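Local coordinates for AFP (Microbacterium arborescens, PDB 2YJK), which probably binds, oxidises and stores iron as a twelve-subunit Dps protein of the ferritin fold, with iron sites shared between neighbouring subunits, at residues A20-Q23 and F24-V28; M32-L35 and V36-K40; Y68-T71 and A72-I76. All coordinates share one frame; numbering follows the deposited sequence.

Contact 1 of 3, residues A20-Q23 and F24-V28; sequences AAAQ and FLTPV
In helix 15-45, the first long helix of the ferritin-like four-helix bundle, neighbours Q23 and F24 run side by side and stack amide on ring. The two planes lie only 6° apart, with Q23 CD 4.2 Å from F24 CZ, and Q23 CG stands over the centre of the same face, 4.3 Å above the ring plane. An extended Q23 chain, with CG anti to the backbone N (chi1 170°), carries the amide along the ring. F24 instead has its CG beside the backbone N (chi1 -68°), which swings CD2 back one turn to 3.2 Å from A20 O; the carbonyl meets the ring obliquely. The ring also packs on A126 and L130 of helix 105-130, and trimming it to an alanine would probably leave the Q23 amide without its stacking partner and open a gap against those two side chains.

Backbone bonds hold this turn: F24 N to A20 O, and L25 N to A21 O at 2.8 Å. T26 N bonds to A22 O at 3.1 Å. T26 OG1, turned back beside its own N, is modelled so close to that same A22 oxygen that a second bond is likely in kind but doubtful in detail. The next bond is missing because P27 has no N-H, and the helix kinks there: P27 CD fills the donor's place, lying 3.4 Å from Q23 O.

Contact 2 of 3, residues M32-L35 and V36-K40; sequences MQAL and VVNGK
Q33 and V36 cross obliquely, the glutamine amide passing over the branched end of the valine so that Q33 OE1 lies 3.8 Å from V36 CB and about as near both methyls. A bend at the second torsion (chi2 58°) folds the Q33 chain in this direction, although CG starts anti to the backbone N. Its NE2 is bonded to Q66 OE1 on helix 51-78, which fixes the amide from the other end. V36 also leans on the backbone, with CG2 3.7 Å from M32 O.

On another flank N38 lies back over the preceding turn. With CG beside the backbone N (chi1 -62°), ND2 comes to 3.3 Å from A34 O, but at an angle too poor for a hydrogen bond, and it sits 4.1 Å from A34 CB. A34 O is satisfied instead by N38 N, at 2.8 Å, while N38 OD1 accepts from V87 N of the second subunit.

This is a buried, interior section of helix 15-45 in the ferritin-like bundle: M32 and L35 pack on helices 51-78 and 105-130, while Q33, V37, N38 and K40 also reach the second subunit. Contact with that neighbour is consistent with the Dps fold, whose iron sites lie between paired subunits. K40 leads away from the neighbouring turn, its outer chain extended, to place NZ in salt bridges with D59 and with D70 of the second subunit, beside a bound iron oxide. G39, without a side chain, sends its N to L35 O at 2.8 Å.

Contact 3 of 3, residues Y68-T71 and A72-I76; sequences YADT and AAERI. With OFE (Iron(II) oxide), chain P.
The carboxylates of D70 and E74, one helical turn apart, converge on a bound iron through one oxygen each: E74 OE2 at 2.2 Å and D70 OD2 at a looser 2.6 Å from FE. The iron sits more than an ångström off the plane of each carboxylate, so neither oxygen meets it in plane. D70 OD2 and E74 OE2 stand 3.5 Å apart, with the metal between them. E74 uses a single oxygen, since its OE1 remains 3.4 Å from FE. On the D70 carboxylate, OD2 also lies 2.8 Å from the oxide O, and the group is flanked by the second subunit: OD1 pairs with K40, and OD2 accepts from W44 NE1.

Torsions explain the convergence. E74 starts with CG beside its backbone N (chi1 -67°), laying CG close over D70 O, and then runs extended to the metal. D70 has its first torsion at -91°, some 30° off the staggered position, as its carboxylate reaches the same iron.

The spacing of four residues on helix 51-78 puts both ligands on one side of a bundle helix, and H43 of the second subunit completes the protein ligands. A site split in this way across a subunit interface is the hallmark of Dps proteins, whereas classical ferritins place theirs inside one four-helix bundle. Beneath the ligands, E74 N donates to D70 O at 3.0 Å and A73 N to A69 O at 2.8 Å.

The adjoining flank is tied down by other partners. T71 OG1 turns back to D67 O, while R75 CB rests 3.3 Å from T71 O and its guanidinium group leaves the turn, with salt bridges from NH2 to D134 and from NH1 to D149 of the third subunit.

In the fold
From the N terminus, contact 1 and then contact 2 follow each other along helix 15-45, their centres 18 Å apart; contact 3 comes later, on helix 51-78. Each is a local turn, so none closes a long loop, and the three run in series without nesting or crossing. Helix 51-78 packs back along the first helix and meets both. I76 CD1 lies 3.7 Å from L25 CB, joining contact 3 to contact 1, while A69 CB sits 3.8 Å from M32 CB, joining it to contact 2. Contacts 2 and 3 also both face the second subunit, so this helix pair links the bundle interior to the subunit interface.

Contact 1 of 3, residues A20-Q23 and F24-V28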
loop_
_atom_site.group_PDB
_atom_site.type_symbol
_atom_site.label_atom_id
_atom_site.label_comp_id
_atom_site.label_asym_id
_atom_site.label_seq_id
_atom_site.Cartn_x
_atom_site.Cartn_y
_atom_site.Cartn_z
ATOM N N ALA C 20 -39.324 3.232 15.863
ATOM C CA ALA C 20 -38.741 1.965 16.354
ATOM C C ALA C 20 -37.190 1.878 16.243
ATOM O O ALA C 20 -36.482 1.402 17.157
ATOM C CB ALA C 20 -39.419 0.781 15.643
ATOM N N ALA C 21 -36.637 2.378 15.158
ATOM C CA ALA C 21 -35.206 2.396 15.089
ATOM C C ALA C 21 -34.698 3.207 16.233
ATOM O O ALA C 21 -33.779 2.754 16.901
ATOM C CB ALA C 21 -34.690 2.966 13.754
ATOM N N ALA C 22 -35.241 4.408 16.444
ATOM C CA ALA C 22 -34.680 5.273 17.469
ATOM C C ALA C 22 -34.822 4.599 18.820
ATOM O O ALA C 22 -33.927 4.642 19.671
ATOM C CB ALA C 22 -35.392 6.619 17.512
ATOM N N GLN C 23 -35.969 3.985 19.019
ATOM C CA GLN C 23 -36.237 3.354 20.265
ATOM C C GLN C 23 -35.265 2.226 20.564
ATOM O O GLN C 23 -34.816 2.119 21.688
ATOM C CB GLN C 23 -37.681 2.869 20.284
ATOM C CG GLN C 23 -37.999 1.975 21.463
ATOM C CD GLN C 23 -39.408 1.479 21.423
ATOM O OE1 GLN C 23 -39.863 0.817 22.372
ATOM N NE2 GLN C 23 -40.134 1.791 20.327
ATOM N N PHE C 24 -34.962 1.366 19.605
ATOM C CA PHE C 24 -34.130 0.179 19.901
ATOM C C PHE C 24 -32.639 0.387 19.675
ATOM O O PHE C 24 -31.791 -0.233 20.340
ATOM C CB PHE C 24 -34.622 -0.987 19.094
ATOM C CG PHE C 24 -35.962 -1.466 19.517
ATOM C CD1 PHE C 24 -36.117 -2.099 20.774
ATOM C CD2 PHE C 24 -37.074 -1.341 18.660
ATOM C CE1 PHE C 24 -37.364 -2.612 21.175
ATOM C CE2 PHE C 24 -38.360 -1.840 19.073
ATOM C CZ PHE C 24 -38.495 -2.449 20.323
ATOM N N LEU C 25 -32.312 1.288 18.759
ATOM C CA LEU C 25 -30.905 1.532 18.455
ATOM C C LEU C 25 -30.254 2.594 19.343
ATOM O O LEU C 25 -29.041 2.566 19.565
ATOM C CB LEU C 25 -30.750 1.887 17.000
ATOM C CG LEU C 25 -30.980 0.663 16.089
ATOM C CD1 LEU C 25 -30.734 1.103 14.620
ATOM C CD2 LEU C 25 -30.112 -0.525 16.398
ATOM N N THR C 26 -31.048 3.515 19.860
ATOM C CA THR C 26 -30.509 4.536 20.763
ATOM C C THR C 26 -29.726 4.009 21.985
ATOM O O THR C 26 -28.660 4.585 22.294
ATOM C CB THR C 26 -31.584 5.579 21.184
ATOM O OG1 THR C 26 -32.117 6.145 19.997
ATOM C CG2 THR C 26 -31.003 6.663 22.036
ATOM N N PRO C 27 -30.231 2.953 22.682
ATOM C CA PRO C 27 -29.473 2.427 23.851
ATOM C C PRO C 27 -28.179 1.780 23.367
ATOM O O PRO C 27 -27.148 1.800 24.046
ATOM C CB PRO C 27 -30.419 1.330 24.425
ATOM C CG PRO C 27 -31.853 1.802 23.970
ATOM C CD PRO C 27 -31.568 2.327 22.572
ATOM N N VAL C 28 -28.204 1.252 22.159
ATOM C CA VAL C 28 -26.961 0.761 21.550
ATOM C C VAL C 28 -25.915 1.854 21.315
ATOM O O VAL C 28 -24.729 1.688 21.664
ATOM C CB VAL C 28 -27.285 -0.037 20.267
ATOM C CG1 VAL C 28 -26.006 -0.547 19.590
ATOM C CG2 VAL C 28 -28.205 -1.231 20.613
#

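Contact 2 of 3, residues M32-L35 and V36-K40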
loop_
_atom_site.group_PDB
_atom_site.type_symbol
_atom_site.label_atom_id
_atom_site.label_comp_id
_atom_site.label_asym_id
_atom_site.label_seq_id
_atom_site.Cartn_x
_atom_site.Cartn_y
_atom_site.Cartn_z
ATOM N N MET C 32 -22.359 1.655 23.342
ATOM C CA MET C 32 -21.164 1.541 22.514
ATOM C C MET C 32 -20.235 2.739 22.648
ATOM O O MET C 32 -19.047 2.580 22.642
ATOM C CB MET C 32 -21.570 1.376 21.101
ATOM C CG MET C 32 -22.099 -0.070 20.768
ATOM S SD MET C 32 -20.996 -1.437 21.316
ATOM C CE MET C 32 -22.039 -2.129 22.518
ATOM N N GLN C 33 -20.785 3.947 22.753
ATOM C CA GLN C 33 -19.993 5.134 22.853
ATOM C C GLN C 33 -19.385 5.208 24.275
ATOM O O GLN C 33 -18.235 5.689 24.401
ATOM C CB GLN C 33 -20.865 6.382 22.530
ATOM C CG GLN C 33 -20.125 7.695 22.394
ATOM C CD GLN C 33 -19.044 7.651 21.303
ATOM O OE1 GLN C 33 -17.848 7.562 21.615
ATOM N NE2 GLN C 33 -19.452 7.697 20.044
ATOM N N ALA C 34 -20.146 4.800 25.315
ATOM C CA ALA C 34 -19.610 4.643 26.700
ATOM C C ALA C 34 -18.416 3.642 26.756
ATOM O O ALA C 34 -17.409 3.915 27.414
ATOM C CB ALA C 34 -20.708 4.181 27.685
ATOM N N LEU C 35 -18.534 2.524 26.011
ATOM C CA LEU C 35 -17.492 1.530 25.893
ATOM C C LEU C 35 -16.217 2.063 25.223
ATOM O O LEU C 35 -15.114 1.675 25.631
ATOM C CB LEU C 35 -18.029 0.316 25.157
ATOM C CG LEU C 35 -17.122 -0.914 25.186
ATOM C CD1 LEU C 35 -16.979 -1.368 26.614
ATOM C CD2 LEU C 35 -17.495 -2.097 24.157
ATOM N N VAL C 36 -16.347 3.017 24.276
ATOM C CA VAL C 36 -15.166 3.711 23.741
ATOM C C VAL C 36 -14.393 4.421 24.913
ATOM O O VAL C 36 -13.155 4.266 25.069
ATOM C CB VAL C 36 -15.548 4.771 22.653
ATOM C CG1 VAL C 36 -14.366 5.696 22.395
ATOM C CG2 VAL C 36 -15.966 4.062 21.308
ATOM N N VAL C 37 -15.133 5.182 25.729
ATOM C CA VAL C 37 -14.506 5.983 26.759
ATOM C C VAL C 37 -13.987 5.121 27.936
ATOM O O VAL C 37 -12.822 5.247 28.355
ATOM C CB VAL C 37 -15.465 7.092 27.291
ATOM C CG1 VAL C 37 -14.841 7.750 28.537
ATOM C CG2 VAL C 37 -15.750 8.141 26.156
ATOM N N ASN C 38 -14.852 4.248 28.451
ATOM C CA ASN C 38 -14.453 3.366 29.540
ATOM C C ASN C 38 -13.416 2.299 29.125
ATOM O O ASN C 38 -12.671 1.807 29.976
ATOM C CB ASN C 38 -15.712 2.742 30.192
ATOM C CG ASN C 38 -16.605 3.797 30.791
ATOM O OD1 ASN C 38 -16.094 4.762 31.368
ATOM N ND2 ASN C 38 -17.954 3.651 30.641
ATOM N N GLY C 39 -13.382 1.937 27.835
ATOM C CA GLY C 39 -12.439 1.007 27.343
ATOM C C GLY C 39 -11.082 1.705 27.280
ATOM O O GLY C 39 -10.026 1.081 27.533
ATOM N N LYS C 40 -11.076 2.985 26.885
ATOM C CA LYS C 40 -9.797 3.699 26.885
ATOM C C LYS C 40 -9.266 3.829 28.284
ATOM O O LYS C 40 -8.086 3.615 28.505
ATOM C CB LYS C 40 -9.886 5.080 26.236
ATOM C CG LYS C 40 -9.784 5.016 24.721
ATOM C CD LYS C 40 -8.293 4.719 24.260
ATOM C CE LYS C 40 -8.108 5.148 22.834
ATOM N NZ LYS C 40 -6.777 4.704 22.282
#

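Contact 3 of 3, residues Y68-T71 and A72-I76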
loop_
_atom_site.group_PDB
_atom_site.type_symbol
_atom_site.label_atom_id
_atom_site.label_comp_id
_atom_site.label_asym_id
_atom_site.label_seq_id
_atom_site.Cartn_x
_atom_site.Cartn_y
_atom_site.Cartn_z
ATOM N N TYR C 68 -19.218 0.619 15.816
ATOM C CA TYR C 68 -20.608 0.191 16.074
ATOM C C TYR C 68 -21.490 1.337 16.478
ATOM O O TYR C 68 -22.617 1.425 16.009
ATOM C CB TYR C 68 -20.669 -0.929 17.115
ATOM C CG TYR C 68 -19.900 -2.165 16.726
ATOM C CD1 TYR C 68 -19.744 -2.542 15.350
ATOM C CD2 TYR C 68 -19.298 -2.954 17.708
ATOM C CE1 TYR C 68 -19.024 -3.670 15.011
ATOM C CE2 TYR C 68 -18.564 -4.104 17.357
ATOM C CZ TYR C 68 -18.455 -4.450 16.046
ATOM O OH TYR C 68 -17.706 -5.550 15.764
ATOM N N ALA C 69 -20.962 2.253 17.292
ATOM C CA ALA C 69 -21.742 3.433 17.724
ATOM C C ALA C 69 -22.112 4.243 16.472
ATOM O O ALA C 69 -23.288 4.621 16.271
ATOM C CB ALA C 69 -20.940 4.306 18.753
ATOM N N ASP C 70 -21.132 4.446 15.592
ATOM C CA ASP C 70 -21.391 5.183 14.328
ATOM C C ASP C 70 -22.378 4.559 13.394
ATOM O O ASP C 70 -23.156 5.276 12.804
ATOM C CB ASP C 70 -20.181 5.311 13.443
ATOM C CG ASP C 70 -19.439 6.525 13.735
ATOM O OD1 ASP C 70 -18.704 6.333 14.763
ATOM O OD2 ASP C 70 -19.627 7.625 13.003
ATOM N N THR C 71 -22.279 3.249 13.200
ATOM C CA THR C 71 -23.242 2.552 12.331
ATOM C C THR C 71 -24.674 2.634 12.919
ATOM O O THR C 71 -25.647 2.735 12.174
ATOM C CB THR C 71 -22.857 1.077 12.214
ATOM O OG1 THR C 71 -21.494 1.002 11.769
ATOM C CG2 THR C 71 -23.707 0.391 11.152
ATOM N N ALA C 72 -24.793 2.525 14.238
ATOM C CA ALA C 72 -26.121 2.530 14.839
ATOM C C ALA C 72 -26.645 3.964 14.725
ATOM O O ALA C 72 -27.788 4.192 14.301
ATOM C CB ALA C 72 -26.093 2.026 16.313
ATOM N N ALA C 73 -25.779 4.944 15.030
ATOM C CA ALA C 73 -26.210 6.357 15.038
ATOM C C ALA C 73 -26.666 6.754 13.654
ATOM O O ALA C 73 -27.694 7.443 13.464
ATOM C CB ALA C 73 -25.046 7.283 15.540
ATOM N N GLU C 74 -25.923 6.304 12.658
ATOM C CA GLU C 74 -26.163 6.841 11.334
ATOM C C GLU C 74 -27.354 6.174 10.722
ATOM O O GLU C 74 -28.023 6.740 9.869
ATOM C CB GLU C 74 -24.899 6.728 10.458
ATOM C CG GLU C 74 -23.803 7.677 11.064
ATOM C CD GLU C 74 -22.574 7.868 10.177
ATOM O OE1 GLU C 74 -22.372 7.095 9.188
ATOM O OE2 GLU C 74 -21.801 8.819 10.468
ATOM N N ARG C 75 -27.579 4.949 11.120
ATOM C CA ARG C 75 -28.834 4.293 10.769
ATOM C C ARG C 75 -30.036 5.093 11.339
ATOM O O ARG C 75 -31.029 5.301 10.606
ATOM C CB ARG C 75 -28.853 2.817 11.266
ATOM C CG ARG C 75 -30.196 2.080 11.002
ATOM C CD ARG C 75 -30.322 1.866 9.511
ATOM N NE ARG C 75 -31.650 1.456 9.163
ATOM C CZ ARG C 75 -32.166 1.519 7.941
ATOM N NH1 ARG C 75 -31.442 2.003 6.882
ATOM N NH2 ARG C 75 -33.411 1.121 7.801
ATOM N N ILE C 76 -29.970 5.549 12.605
ATOM C CA ILE C 76 -31.073 6.385 13.173
ATOM C C ILE C 76 -31.264 7.696 12.402
ATOM O O ILE C 76 -32.381 8.105 12.057
ATOM C CB ILE C 76 -30.838 6.722 14.656
ATOM C CG1 ILE C 76 -30.951 5.446 15.521
ATOM C CG2 ILE C 76 -31.865 7.799 15.135
ATOM C CD1 ILE C 76 -30.243 5.573 16.854
HETATM FE FE OFE P . -19.646 8.556 10.606
HETATM O O OFE P . -17.578 8.189 11.124
#